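Local coordinates for protein glucosamine--fructose-6-phosphate aminotransferase [isomerizing] (Francisella tularensis subsp. tularensis, PDB 3TBF) that probably converts fructose-6-phosphate into glucosamine-6-phosphate with nitrogen from glutamine, the deposited part being the C-terminal, sugar-phosphate isomerase half of the enzyme, at residues I307-K312 and T341-L346; D8-K11 and L15-I18; K45-L50 and S147-M152; E91-D96 and T117-R122; I76-K81 and G331-A336. All coordinates share one frame; numbering follows the deposited sequence.

Contact 1 (I307-K312 and T341-L346); sequences ILFVDK and TIPLQL
Phe309 of the strand and Pro343 of the helix meet by a CH-pi contact. Pro343 CB stands over the middle of the aromatic ring, 3.8 Å from the centroid of Phe309 and only 13° off the ring normal. The carbon is therefore nearly equidistant from much of the ring, the shortest approach being Pro343 CB to Phe309 CE1 at 3.7 Å. A proline suits this place because its compact, apolar and rigid ring holds the CB methylene in place, so that its hydrogens can lie against the aromatic face. Lacking an N-H, it also breaks the helical hydrogen-bond ladder, and the helix is kinked there.

The second kind of contact is plain apolar packing. Leu344 sends its CD2 methyl obliquely against the ring, with Leu344 CD2 lying 3.7 Å from Phe309 CE2. The methyl belongs to a side chain whose CB does not itself face the strand; with CG beside the backbone N (chi1 -57°), the branch still swings near enough to touch. Phe309 thus meets two successive residues of one helical turn, passing both in the opposite direction, and a large flat side chain is well suited to spanning them. No hydrogen bond crosses between the segments, and all three residues are buried.

This is sheet-to-helix packing in the second SIS domain, an alpha/beta fold with a parallel sheet. Strand 305-311 is paired with strands 278-283 and 324-328, and Phe309 also touches Val280. Helix 335-355 lies against the sheet here, while Ile217 of helix 214-221 flanks Pro343.

Contact 2 (D8-K11 and L15-I18); sequences DGYK and LKEI
Tyr10 lays one face of its ring on the first turn of helix 13-19, where Lys16 CA makes a CH-pi contact 3.9 Å from the ring centroid of Tyr10. The carbon sits 25° off the normal, so the ring rests on the backbone at Leu15-Lys16 with its rim rather than its centre. Apolar contacts widen the patch: Lys16 CB approaches Tyr10 CD2 to 3.6 Å, and Leu15 CG comes obliquely to within 4.2 Å of Tyr10 CD1. The lysine CG lies anti to the backbone N (chi1 170°), which carries the methylenes past the ring and on toward Asp8.

The charged groups are more loosely related. Asp8 OD2 is 4.2 Å from Lys16 NZ, beyond a salt bridge. Asp8 OD2 lies nearer to the methylene Lys16 CD, at 3.9 Å. The strongest polar partner of Asp8 is Ser6, through OD1, while Lys16 NZ has a long, weak ion pair with Glu20.

Tyrosine and lysine, each with an apolar body and a polar end, fit this partly exposed site. The loop, already close in sequence, is probably settled on the helix mainly by dispersion and CH-pi contact, to which the ring of Tyr19 adds.

Contact 3 (K45-L50 and S147-M152); sequences KRAKEL and SDIAFM
Ile149 and Leu50 meet end to end through their terminal methyls, with Leu50 CD2 3.7 Å from Ile149 CD1. The same isoleucine methyl also touches the helix one turn earlier, since Ile149 CD1 lies 3.8 Å from Ala47 CB. A small alanine suits that place, where the helix passes close to the strand: the CA atoms of Ala47 and Ile149 are 6.5 Å apart. In Ile149 the CG1 branch stands between the backbone N and the carbonyl carbon (chi1 58°), and this less common setting sends CD1 to the helix while CG2 lies near the backbone of Ala47.

Asp148 borders this apolar patch. Its OD2 is in van der Waals contact with Leu50 CD1, at 3.7 Å, and that oxygen is satisfied by the backbone N of Ser132. Further out, backbone bonds to Ser132 and Cys134 hold Ile149 in its strand, and Asp44, just before the helix, accepts a hydrogen bond from the N of Ala150.

Branched aliphatic residues suit this buried interface between helix 47-52 and strand 149-152, an edge strand of this chain's parallel sheet. Helices packed on a five-stranded parallel sheet of order 2-1-3-4-5 are typical of the SIS domain, an alpha/beta fold.

Contact 4 (E91-D96 and T117-R122); sequences EIRYRD and TLESLR
The two backbones come closest at Arg93 and Ser120, whose CA atoms are only 5.0 Å apart, where the chain leaving helix 89-92 passes helix 115-124. So tight an approach suits a small serine. Ser120 OG lies 3.5 Å from Ile92 CG2 and a little farther from Arg93 CB, both van der Waals contacts. The hydroxyl's hydrogen-bond partner is the carbonyl O of Asp116.

Arg93 and Glu119 lie side by side and point the same way. The arginine chain is fully extended, with CG anti to the backbone N (chi1 -180°), so its guanidinium travels along the glutamate. Glu119 CB rests over one face of that group, 3.4 Å from Arg93 NE. Tyr94 OH stands over the opposite face without being hydrogen-bonded to it, so the flat group is sandwiched. Glu119 OE1 is 4.4 Å from Arg93 NH2 and well out of the guanidinium plane, so at most a long-range attraction of charges is likely. Each charge finds its salt bridge elsewhere: Arg93 NH1 with Asp116, and Glu119 OE2 with Arg122 NH1 at 3.0 Å, the latter's hydrogen bond being weak.

Arg95 forms a salt bridge with Glu77, and Glu91 a hydrogen bond with Tyr74, both of the second subunit. On the sheet side, Ile92 and Ser120 touch Val60 of strand 56-61, Ser120 meets Phe105 of strand 103-109, and helix 142-146 lies beyond helix 115-124.

Contact 5 (I76-K81 and G331-A336); sequences IEKYAK and GHDFSA
Tyr79 and Phe334 form the tightly packed part. Phe334 CE2 lies over the centre of the tyrosine ring, and the shortest approach is Phe334 CZ to Tyr79 CD2, 3.5 Å. The rings are oblique, their planes 35° apart. Both residues are buried, and flat aromatic groups suit the broad surface shared between two distant parts.

The polar side is more open, with partly exposed residues and a water. Lys78 NZ lies 2.8 Å from Asp333 OD2 and uses the syn lone pair of that oxygen, in a salt bridge. Tyr79 OH donates to Asp333 OD2 at 2.7 Å from the anti side, 35° out of the carboxylate plane. Two donors from different sides probably restrain the carboxylate's rotation and stabilise its negative charge. Lysine fits because its extended chain carries the ammonium group from the helix to the acid. A water closes a loop of hydrogen bonds: it donates to Tyr79 OH at 3.1 Å and accepts from Asp333 N at 2.8 Å. Tyrosine therefore serves both parts, offering a face to Phe334 and a hydroxyl to Asp333.

The contact joins the end of helix 63-80, in the first SIS domain, to the turn leading into helix 335-355 of the second. Helix 165-184 borders both rings through Thr178 and Ala175, Tyr196 of helix 190-201 meets Tyr79 edge-to-face, and Trp75 packs on Phe334.

How the contacts relate
Contact 5 bridges the two SIS domains, whereas contact 1 belongs to the second, contact 4 to the first, and contact 3 brings a helix against the first domain's sheet. Contacts 1 and 5 share helix 335-355, and their centres are about 19 Å apart. Contact 2 adjoins that helix through Ile18, whose CG2 lies 3.9 Å from Leu346 CD2. Contacts 3 and 4 also touch, with Ser147 OG 3.3 Å from Leu121 CD2, while contacts 1 and 3 lie on opposite sides of the chain's centre, about 35 Å between centres. Contacts 4 and 5 both reach the second subunit, and contact 5 probably bears on how the domains are set against each other.

Contact 1 (I307-K312 and T341-L346)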
# COMPACT_ATOMS: atom_id res chain seq x y z
N ILE A 307 2.90 -19.76 -11.87
CA ILE A 307 2.05 -19.54 -13.04
C ILE A 307 2.41 -18.18 -13.57
O ILE A 307 2.12 -17.14 -12.92
CB ILE A 307 0.59 -19.55 -12.64
CG1 ILE A 307 0.22 -20.94 -12.11
CG2 ILE A 307 -0.26 -19.20 -13.78
CD1 ILE A 307 -1.07 -20.95 -11.37
N LEU A 308 3.09 -18.17 -14.72
CA LEU A 308 3.76 -16.96 -15.17
C LEU A 308 3.25 -16.48 -16.48
O LEU A 308 3.14 -17.25 -17.41
CB LEU A 308 5.24 -17.18 -15.27
CG LEU A 308 5.96 -17.80 -14.06
CD1 LEU A 308 7.37 -18.06 -14.47
CD2 LEU A 308 5.89 -16.93 -12.80
N PHE A 309 2.95 -15.19 -16.54
CA PHE A 309 2.61 -14.52 -17.74
C PHE A 309 3.76 -13.62 -18.10
O PHE A 309 4.13 -12.70 -17.39
CB PHE A 309 1.36 -13.71 -17.53
CG PHE A 309 0.17 -14.53 -17.19
CD1 PHE A 309 -0.43 -15.34 -18.12
CD2 PHE A 309 -0.35 -14.49 -15.94
CE1 PHE A 309 -1.53 -16.11 -17.80
CE2 PHE A 309 -1.47 -15.25 -15.63
CZ PHE A 309 -2.04 -16.08 -16.58
N VAL A 310 4.31 -13.88 -19.25
CA VAL A 310 5.66 -13.50 -19.57
C VAL A 310 5.64 -12.88 -20.94
O VAL A 310 4.89 -13.30 -21.77
CB VAL A 310 6.48 -14.82 -19.53
CG1 VAL A 310 7.55 -14.89 -20.63
CG2 VAL A 310 6.95 -15.14 -18.11
N ASP A 311 6.45 -11.86 -21.18
CA ASP A 311 6.56 -11.27 -22.52
C ASP A 311 7.43 -12.21 -23.35
O ASP A 311 8.41 -12.76 -22.82
CB ASP A 311 7.20 -9.88 -22.48
CG ASP A 311 7.25 -9.21 -23.86
OD1 ASP A 311 8.07 -9.61 -24.73
OD2 ASP A 311 6.46 -8.28 -24.09
N LYS A 312 7.07 -12.38 -24.62
CA LYS A 312 7.75 -13.35 -25.52
C LYS A 312 9.25 -13.10 -25.57
O LYS A 312 10.02 -14.04 -25.58
CB LYS A 312 7.20 -13.30 -26.95
CG LYS A 312 5.68 -13.71 -27.09
CD LYS A 312 5.20 -13.61 -28.55
CE LYS A 312 4.28 -14.78 -29.00
NZ LYS A 312 3.58 -14.44 -30.34
N THR A 341 -2.82 -7.08 -17.86
CA THR A 341 -4.06 -7.14 -17.09
C THR A 341 -5.04 -8.18 -17.61
O THR A 341 -5.71 -8.85 -16.83
CB THR A 341 -4.79 -5.77 -17.00
OG1 THR A 341 -3.96 -4.85 -16.30
CG2 THR A 341 -6.02 -5.83 -16.17
N ILE A 342 -5.08 -8.35 -18.94
CA ILE A 342 -6.08 -9.17 -19.55
C ILE A 342 -6.06 -10.65 -19.07
O ILE A 342 -7.09 -11.19 -18.74
CB ILE A 342 -5.96 -9.11 -21.06
CG1 ILE A 342 -6.01 -7.65 -21.62
CG2 ILE A 342 -7.01 -9.94 -21.71
CD1 ILE A 342 -7.10 -6.70 -21.14
N PRO A 343 -4.89 -11.29 -19.07
CA PRO A 343 -4.80 -12.64 -18.62
C PRO A 343 -5.27 -12.78 -17.19
O PRO A 343 -5.81 -13.82 -16.82
CB PRO A 343 -3.27 -12.94 -18.66
CG PRO A 343 -2.62 -11.89 -19.46
CD PRO A 343 -3.65 -10.85 -19.76
N LEU A 344 -5.01 -11.76 -16.38
CA LEU A 344 -5.35 -11.83 -15.00
C LEU A 344 -6.87 -11.72 -14.90
O LEU A 344 -7.49 -12.34 -14.04
CB LEU A 344 -4.62 -10.74 -14.25
CG LEU A 344 -3.07 -10.73 -14.35
CD1 LEU A 344 -2.44 -9.69 -13.39
CD2 LEU A 344 -2.51 -12.12 -14.05
N GLN A 345 -7.50 -10.96 -15.79
CA GLN A 345 -8.96 -10.87 -15.73
C GLN A 345 -9.53 -12.20 -16.14
O GLN A 345 -10.49 -12.65 -15.55
CB GLN A 345 -9.53 -9.81 -16.64
CG GLN A 345 -8.98 -8.46 -16.42
CD GLN A 345 -9.30 -7.51 -17.55
OE1 GLN A 345 -9.31 -7.88 -18.73
NE2 GLN A 345 -9.61 -6.27 -17.17
N LEU A 346 -8.95 -12.81 -17.17
CA LEU A 346 -9.45 -14.09 -17.67
C LEU A 346 -9.26 -15.19 -16.62
O LEU A 346 -10.12 -16.06 -16.44
CB LEU A 346 -8.76 -14.46 -18.96
CG LEU A 346 -9.19 -13.70 -20.23
CD1 LEU A 346 -8.39 -14.12 -21.50
CD2 LEU A 346 -10.63 -13.89 -20.54

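Contact 2 (D8-K11 and L15-I18)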
# COMPACT_ATOMS: atom_id res chain seq x y z
N ASP A 8 -24.37 -10.21 -26.19
CA ASP A 8 -23.72 -10.23 -27.50
C ASP A 8 -23.19 -11.59 -27.86
O ASP A 8 -22.23 -11.70 -28.64
CB ASP A 8 -22.58 -9.20 -27.58
CG ASP A 8 -23.10 -7.76 -27.69
OD1 ASP A 8 -24.36 -7.59 -27.77
OD2 ASP A 8 -22.25 -6.82 -27.70
N GLY A 9 -23.80 -12.63 -27.30
CA GLY A 9 -23.43 -14.00 -27.57
C GLY A 9 -22.49 -14.59 -26.57
O GLY A 9 -22.25 -15.79 -26.59
N TYR A 10 -21.95 -13.76 -25.67
CA TYR A 10 -21.02 -14.26 -24.66
C TYR A 10 -21.81 -14.93 -23.58
O TYR A 10 -22.92 -14.61 -23.38
CB TYR A 10 -20.14 -13.15 -24.08
CG TYR A 10 -19.21 -12.61 -25.10
CD1 TYR A 10 -18.01 -13.24 -25.35
CD2 TYR A 10 -19.55 -11.52 -25.91
CE1 TYR A 10 -17.17 -12.80 -26.29
CE2 TYR A 10 -18.70 -11.06 -26.85
CZ TYR A 10 -17.51 -11.71 -27.03
OH TYR A 10 -16.60 -11.31 -27.95
N LYS A 11 -21.18 -15.86 -22.88
CA LYS A 11 -21.81 -16.65 -21.82
C LYS A 11 -22.24 -15.85 -20.61
O LYS A 11 -23.21 -16.20 -19.97
CB LYS A 11 -20.79 -17.70 -21.37
CG LYS A 11 -21.37 -19.02 -20.88
CD LYS A 11 -21.07 -20.12 -21.88
CE LYS A 11 -19.56 -20.40 -22.01
NZ LYS A 11 -19.31 -21.54 -22.98
N LEU A 15 -17.61 -11.68 -19.34
CA LEU A 15 -16.76 -12.15 -20.42
C LEU A 15 -16.92 -11.27 -21.64
O LEU A 15 -15.98 -10.97 -22.31
CB LEU A 15 -17.09 -13.60 -20.77
CG LEU A 15 -16.15 -14.29 -21.73
CD1 LEU A 15 -14.76 -14.28 -21.17
CD2 LEU A 15 -16.66 -15.74 -22.02
N LYS A 16 -18.12 -10.80 -21.88
CA LYS A 16 -18.31 -9.81 -22.95
C LYS A 16 -17.44 -8.56 -22.73
O LYS A 16 -16.88 -8.00 -23.67
CB LYS A 16 -19.75 -9.35 -23.02
CG LYS A 16 -19.94 -8.16 -23.95
CD LYS A 16 -21.36 -7.77 -24.06
CE LYS A 16 -21.75 -6.72 -23.05
NZ LYS A 16 -21.76 -5.39 -23.77
N GLU A 17 -17.35 -8.12 -21.47
CA GLU A 17 -16.69 -6.88 -21.16
C GLU A 17 -15.21 -7.04 -21.28
O GLU A 17 -14.52 -6.13 -21.70
CB GLU A 17 -17.11 -6.36 -19.80
CG GLU A 17 -18.49 -5.66 -19.89
CD GLU A 17 -19.37 -5.78 -18.62
OE1 GLU A 17 -18.82 -5.81 -17.50
OE2 GLU A 17 -20.62 -5.82 -18.76
N ILE A 18 -14.70 -8.21 -20.95
CA ILE A 18 -13.30 -8.44 -21.13
C ILE A 18 -13.01 -8.38 -22.62
O ILE A 18 -12.00 -7.81 -23.02
CB ILE A 18 -12.90 -9.79 -20.59
CG1 ILE A 18 -12.91 -9.75 -19.08
CG2 ILE A 18 -11.56 -10.14 -21.06
CD1 ILE A 18 -12.78 -11.10 -18.44

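Contact 3 (K45-L50 and S147-M152)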
# COMPACT_ATOMS: atom_id res chain seq x y z
N LYS A 45 -11.21 23.88 -22.23
CA LYS A 45 -10.20 24.93 -22.54
C LYS A 45 -9.48 25.50 -21.30
O LYS A 45 -8.42 26.10 -21.42
CB LYS A 45 -10.75 26.02 -23.51
CG LYS A 45 -12.03 26.80 -23.09
CD LYS A 45 -11.71 28.15 -22.39
CE LYS A 45 -12.83 29.21 -22.60
NZ LYS A 45 -13.97 29.10 -21.62
N ARG A 46 -10.04 25.25 -20.11
CA ARG A 46 -9.43 25.65 -18.83
C ARG A 46 -8.28 24.73 -18.49
O ARG A 46 -7.38 25.10 -17.77
CB ARG A 46 -10.44 25.52 -17.69
CG ARG A 46 -11.75 26.24 -17.91
CD ARG A 46 -11.89 27.42 -17.00
NE ARG A 46 -12.92 28.39 -17.43
CZ ARG A 46 -13.48 29.24 -16.56
NH1 ARG A 46 -13.06 29.18 -15.28
NH2 ARG A 46 -14.42 30.14 -16.95
N ALA A 47 -8.34 23.52 -19.02
CA ALA A 47 -7.35 22.48 -18.80
C ALA A 47 -5.92 22.95 -18.91
O ALA A 47 -5.08 22.55 -18.10
CB ALA A 47 -7.59 21.32 -19.77
N LYS A 48 -5.61 23.75 -19.92
CA LYS A 48 -4.23 24.15 -20.18
C LYS A 48 -3.68 25.06 -19.11
O LYS A 48 -2.56 24.88 -18.66
CB LYS A 48 -4.10 24.81 -21.55
CG LYS A 48 -2.89 25.73 -21.75
CD LYS A 48 -2.76 26.12 -23.23
CE LYS A 48 -1.45 26.87 -23.56
NZ LYS A 48 -1.44 28.31 -23.08
N GLU A 49 -4.47 26.06 -18.71
CA GLU A 49 -4.03 27.00 -17.69
C GLU A 49 -3.81 26.22 -16.40
O GLU A 49 -2.84 26.40 -15.69
CB GLU A 49 -5.08 28.09 -17.54
CG GLU A 49 -4.93 28.97 -16.31
CD GLU A 49 -6.30 29.30 -15.64
OE1 GLU A 49 -7.23 29.73 -16.38
OE2 GLU A 49 -6.42 29.13 -14.39
N LEU A 50 -4.72 25.30 -16.13
CA LEU A 50 -4.68 24.49 -14.92
C LEU A 50 -3.45 23.56 -14.89
O LEU A 50 -2.84 23.32 -13.84
CB LEU A 50 -5.96 23.69 -14.92
CG LEU A 50 -6.51 23.19 -13.62
CD1 LEU A 50 -7.74 24.05 -13.24
CD2 LEU A 50 -6.90 21.73 -13.80
N SER A 147 -15.95 18.72 -10.71
CA SER A 147 -14.55 18.91 -11.01
C SER A 147 -14.36 20.06 -12.01
O SER A 147 -15.27 20.39 -12.75
CB SER A 147 -13.93 17.62 -11.57
OG SER A 147 -14.05 16.58 -10.62
N ASP A 148 -13.17 20.64 -12.06
CA ASP A 148 -12.89 21.65 -13.06
C ASP A 148 -12.83 21.07 -14.45
O ASP A 148 -13.25 21.70 -15.40
CB ASP A 148 -11.57 22.33 -12.80
CG ASP A 148 -11.56 23.08 -11.50
OD1 ASP A 148 -12.65 23.52 -11.07
OD2 ASP A 148 -10.47 23.24 -10.93
N ILE A 149 -12.27 19.88 -14.59
CA ILE A 149 -12.16 19.25 -15.88
C ILE A 149 -12.36 17.74 -15.77
O ILE A 149 -12.07 17.13 -14.75
CB ILE A 149 -10.82 19.61 -16.54
CG1 ILE A 149 -9.61 19.21 -15.71
CG2 ILE A 149 -10.69 21.12 -16.72
CD1 ILE A 149 -8.31 19.52 -16.47
N ALA A 150 -12.85 17.15 -16.83
CA ALA A 150 -13.18 15.75 -16.85
C ALA A 150 -12.58 15.13 -18.11
O ALA A 150 -12.85 15.57 -19.19
CB ALA A 150 -14.66 15.58 -16.85
N PHE A 151 -11.72 14.15 -17.94
CA PHE A 151 -11.32 13.29 -19.01
C PHE A 151 -12.20 12.03 -18.95
O PHE A 151 -12.15 11.28 -17.98
CB PHE A 151 -9.87 12.90 -18.85
CG PHE A 151 -9.38 12.06 -19.96
CD1 PHE A 151 -10.10 10.92 -20.36
CD2 PHE A 151 -8.26 12.39 -20.66
CE1 PHE A 151 -9.68 10.12 -21.42
CE2 PHE A 151 -7.85 11.60 -21.75
CZ PHE A 151 -8.57 10.45 -22.10
N MSE A 152 -12.99 11.81 -20.02
CA MSE A 152 -13.94 10.73 -20.03
C MSE A 152 -13.29 9.49 -20.67
O MSE A 152 -12.73 9.55 -21.73
CB MSE A 152 -15.16 11.12 -20.88
CG MSE A 152 -15.84 12.42 -20.47
SE MSE A 152 -16.35 12.42 -18.57
CE MSE A 152 -17.66 10.93 -18.72

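Contact 4 (E91-D96 and T117-R122)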
# COMPACT_ATOMS: atom_id res chain seq x y z
N GLU A 91 -9.24 7.05 3.36
CA GLU A 91 -8.26 7.53 4.34
C GLU A 91 -8.00 9.02 4.21
O GLU A 91 -8.00 9.71 5.26
CB GLU A 91 -6.96 6.77 4.22
CG GLU A 91 -7.13 5.35 4.72
CD GLU A 91 -7.17 5.29 6.27
OE1 GLU A 91 -6.37 6.04 6.86
OE2 GLU A 91 -7.97 4.54 6.88
N ILE A 92 -7.80 9.54 2.99
CA ILE A 92 -7.47 10.95 2.87
C ILE A 92 -8.64 11.80 3.28
O ILE A 92 -8.48 12.93 3.77
CB ILE A 92 -6.98 11.36 1.46
CG1 ILE A 92 -6.33 12.74 1.49
CG2 ILE A 92 -8.07 11.32 0.41
CD1 ILE A 92 -5.88 13.14 0.04
N ARG A 93 -9.84 11.26 3.12
CA ARG A 93 -11.07 12.02 3.44
C ARG A 93 -11.11 12.52 4.89
O ARG A 93 -11.51 13.65 5.16
CB ARG A 93 -12.27 11.12 3.22
CG ARG A 93 -13.53 11.75 3.51
CD ARG A 93 -14.68 10.80 3.33
NE ARG A 93 -15.94 11.48 3.67
CZ ARG A 93 -17.11 10.87 3.64
NH1 ARG A 93 -17.15 9.61 3.25
NH2 ARG A 93 -18.21 11.49 3.98
N TYR A 94 -10.69 11.65 5.80
CA TYR A 94 -10.73 11.94 7.23
C TYR A 94 -9.38 12.28 7.81
O TYR A 94 -9.30 12.52 8.97
CB TYR A 94 -11.28 10.73 7.95
CG TYR A 94 -12.68 10.38 7.54
CD1 TYR A 94 -12.95 9.18 6.87
CD2 TYR A 94 -13.75 11.23 7.80
CE1 TYR A 94 -14.21 8.85 6.44
CE2 TYR A 94 -15.06 10.91 7.39
CZ TYR A 94 -15.26 9.71 6.70
OH TYR A 94 -16.53 9.38 6.30
N ARG A 95 -8.33 12.38 7.01
CA ARG A 95 -7.01 12.60 7.53
C ARG A 95 -6.67 14.06 7.45
O ARG A 95 -7.10 14.78 6.57
CB ARG A 95 -6.00 11.80 6.71
CG ARG A 95 -4.58 11.95 7.08
CD ARG A 95 -3.74 10.92 6.38
NE ARG A 95 -3.34 11.26 5.02
CZ ARG A 95 -2.50 12.25 4.71
NH1 ARG A 95 -1.97 13.03 5.67
NH2 ARG A 95 -2.19 12.50 3.45
N ASP A 96 -5.84 14.50 8.39
CA ASP A 96 -5.46 15.87 8.49
C ASP A 96 -4.20 16.10 7.62
O ASP A 96 -3.07 16.07 8.14
CB ASP A 96 -5.21 16.15 9.97
CG ASP A 96 -5.37 17.60 10.32
OD1 ASP A 96 -5.02 18.41 9.43
OD2 ASP A 96 -5.84 17.93 11.47
N THR A 117 -14.42 9.13 -2.59
CA THR A 117 -13.81 9.93 -3.63
C THR A 117 -14.51 11.27 -3.83
O THR A 117 -13.87 12.34 -3.84
CB THR A 117 -13.82 9.17 -4.95
OG1 THR A 117 -13.26 7.88 -4.72
CG2 THR A 117 -12.98 9.88 -5.97
N LEU A 118 -15.83 11.22 -3.98
CA LEU A 118 -16.61 12.44 -4.13
C LEU A 118 -16.45 13.35 -2.93
O LEU A 118 -16.29 14.55 -3.08
CB LEU A 118 -18.08 12.10 -4.30
CG LEU A 118 -19.03 13.27 -4.43
CD1 LEU A 118 -18.70 14.11 -5.63
CD2 LEU A 118 -20.45 12.73 -4.52
N GLU A 119 -16.49 12.80 -1.72
CA GLU A 119 -16.32 13.67 -0.57
C GLU A 119 -14.87 14.19 -0.41
O GLU A 119 -14.66 15.24 0.16
CB GLU A 119 -16.77 12.96 0.68
CG GLU A 119 -18.27 12.65 0.68
CD GLU A 119 -19.11 13.91 0.78
OE1 GLU A 119 -18.58 14.96 1.26
OE2 GLU A 119 -20.31 13.83 0.37
N SER A 120 -13.86 13.45 -0.91
CA SER A 120 -12.49 13.97 -0.97
C SER A 120 -12.44 15.13 -1.94
O SER A 120 -11.76 16.12 -1.69
CB SER A 120 -11.48 12.91 -1.40
OG SER A 120 -11.38 11.92 -0.41
N LEU A 121 -13.18 15.06 -3.04
CA LEU A 121 -13.16 16.20 -3.92
C LEU A 121 -13.76 17.42 -3.18
O LEU A 121 -13.20 18.51 -3.18
CB LEU A 121 -13.82 15.89 -5.25
CG LEU A 121 -14.07 17.06 -6.21
CD1 LEU A 121 -12.78 17.69 -6.66
CD2 LEU A 121 -14.92 16.67 -7.43
N ARG A 122 -14.87 17.23 -2.49
CA ARG A 122 -15.53 18.36 -1.83
C ARG A 122 -14.64 18.99 -0.79
O ARG A 122 -14.60 20.22 -0.66
CB ARG A 122 -16.87 17.94 -1.24
CG ARG A 122 -17.88 17.74 -2.35
CD ARG A 122 -19.03 16.87 -1.93
NE ARG A 122 -19.99 16.77 -3.04
CZ ARG A 122 -21.13 16.10 -2.99
NH1 ARG A 122 -21.47 15.44 -1.89
NH2 ARG A 122 -21.94 16.07 -4.04

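Contact 5 (I76-K81 and G331-A336)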
# COMPACT_ATOMS: atom_id res chain seq x y z
N ILE A 76 3.76 9.06 -14.67
CA ILE A 76 3.76 10.50 -14.47
C ILE A 76 5.10 11.04 -14.01
O ILE A 76 5.58 12.03 -14.52
CB ILE A 76 2.70 10.96 -13.49
CG1 ILE A 76 1.31 10.76 -14.10
CG2 ILE A 76 2.92 12.43 -13.21
CD1 ILE A 76 0.20 10.84 -13.14
N GLU A 77 5.67 10.38 -13.02
CA GLU A 77 6.98 10.75 -12.54
C GLU A 77 8.07 10.55 -13.57
O GLU A 77 8.88 11.43 -13.77
CB GLU A 77 7.25 9.99 -11.23
CG GLU A 77 6.31 10.48 -10.12
CD GLU A 77 6.93 10.56 -8.71
OE1 GLU A 77 8.07 10.05 -8.50
OE2 GLU A 77 6.23 11.16 -7.82
N LYS A 78 8.05 9.43 -14.26
CA LYS A 78 9.09 9.08 -15.19
C LYS A 78 9.04 9.89 -16.48
O LYS A 78 10.08 10.35 -16.93
CB LYS A 78 8.99 7.59 -15.56
CG LYS A 78 9.95 7.15 -16.65
CD LYS A 78 10.06 5.60 -16.74
CE LYS A 78 11.00 5.22 -17.87
NZ LYS A 78 11.14 3.75 -18.03
N TYR A 79 7.85 10.03 -17.09
CA TYR A 79 7.69 10.68 -18.37
C TYR A 79 7.32 12.14 -18.30
O TYR A 79 7.90 12.93 -19.00
CB TYR A 79 6.66 9.94 -19.22
CG TYR A 79 7.11 8.59 -19.66
CD1 TYR A 79 7.97 8.43 -20.74
CD2 TYR A 79 6.72 7.46 -18.99
CE1 TYR A 79 8.42 7.16 -21.16
CE2 TYR A 79 7.16 6.20 -19.38
CZ TYR A 79 8.00 6.05 -20.46
OH TYR A 79 8.38 4.79 -20.83
N ALA A 80 6.34 12.51 -17.50
CA ALA A 80 6.00 13.94 -17.31
C ALA A 80 6.89 14.67 -16.32
O ALA A 80 6.87 15.89 -16.26
CB ALA A 80 4.59 14.09 -16.90
N LYS A 81 7.61 13.92 -15.49
CA LYS A 81 8.43 14.48 -14.43
C LYS A 81 7.71 15.43 -13.48
O LYS A 81 8.28 16.40 -13.00
CB LYS A 81 9.63 15.18 -15.03
CG LYS A 81 10.29 14.37 -16.09
CD LYS A 81 11.73 14.14 -15.86
CE LYS A 81 12.13 12.82 -16.52
NZ LYS A 81 12.54 11.69 -15.55
N GLY A 331 4.63 -5.28 -25.27
CA GLY A 331 5.05 -3.97 -25.70
C GLY A 331 5.89 -3.38 -24.60
O GLY A 331 6.60 -4.10 -23.94
N HIS A 332 5.77 -2.07 -24.37
CA HIS A 332 6.67 -1.36 -23.47
C HIS A 332 5.94 -0.73 -22.25
O HIS A 332 4.96 -1.29 -21.75
CB HIS A 332 7.50 -0.36 -24.28
CG HIS A 332 8.28 -1.01 -25.39
ND1 HIS A 332 9.16 -2.05 -25.18
CD2 HIS A 332 8.29 -0.77 -26.73
CE1 HIS A 332 9.68 -2.41 -26.33
NE2 HIS A 332 9.17 -1.65 -27.29
N ASP A 333 6.40 0.40 -21.76
CA ASP A 333 5.91 0.90 -20.47
C ASP A 333 4.46 1.26 -20.49
O ASP A 333 3.78 1.19 -19.47
CB ASP A 333 6.67 2.14 -20.03
CG ASP A 333 8.04 1.83 -19.40
OD1 ASP A 333 8.40 0.61 -19.26
OD2 ASP A 333 8.70 2.85 -19.03
N PHE A 334 3.99 1.72 -21.62
CA PHE A 334 2.63 2.22 -21.65
C PHE A 334 1.67 1.08 -21.95
O PHE A 334 0.60 0.96 -21.30
CB PHE A 334 2.48 3.39 -22.60
CG PHE A 334 3.03 4.66 -22.08
CD1 PHE A 334 2.42 5.33 -21.06
CD2 PHE A 334 4.14 5.23 -22.63
CE1 PHE A 334 2.91 6.56 -20.57
CE2 PHE A 334 4.61 6.45 -22.18
CZ PHE A 334 3.98 7.11 -21.14
N SER A 335 2.06 0.20 -22.87
CA SER A 335 1.17 -0.85 -23.27
C SER A 335 1.15 -2.03 -22.33
O SER A 335 0.10 -2.59 -22.08
CB SER A 335 1.48 -1.32 -24.72
OG SER A 335 2.78 -1.86 -24.89
N ALA A 336 2.29 -2.39 -21.78
CA ALA A 336 2.41 -3.67 -21.09
C ALA A 336 1.55 -3.75 -19.86
O ALA A 336 0.94 -4.77 -19.61
CB ALA A 336 3.89 -4.04 -20.79
O HOH W 1 7.39 2.75 -23.00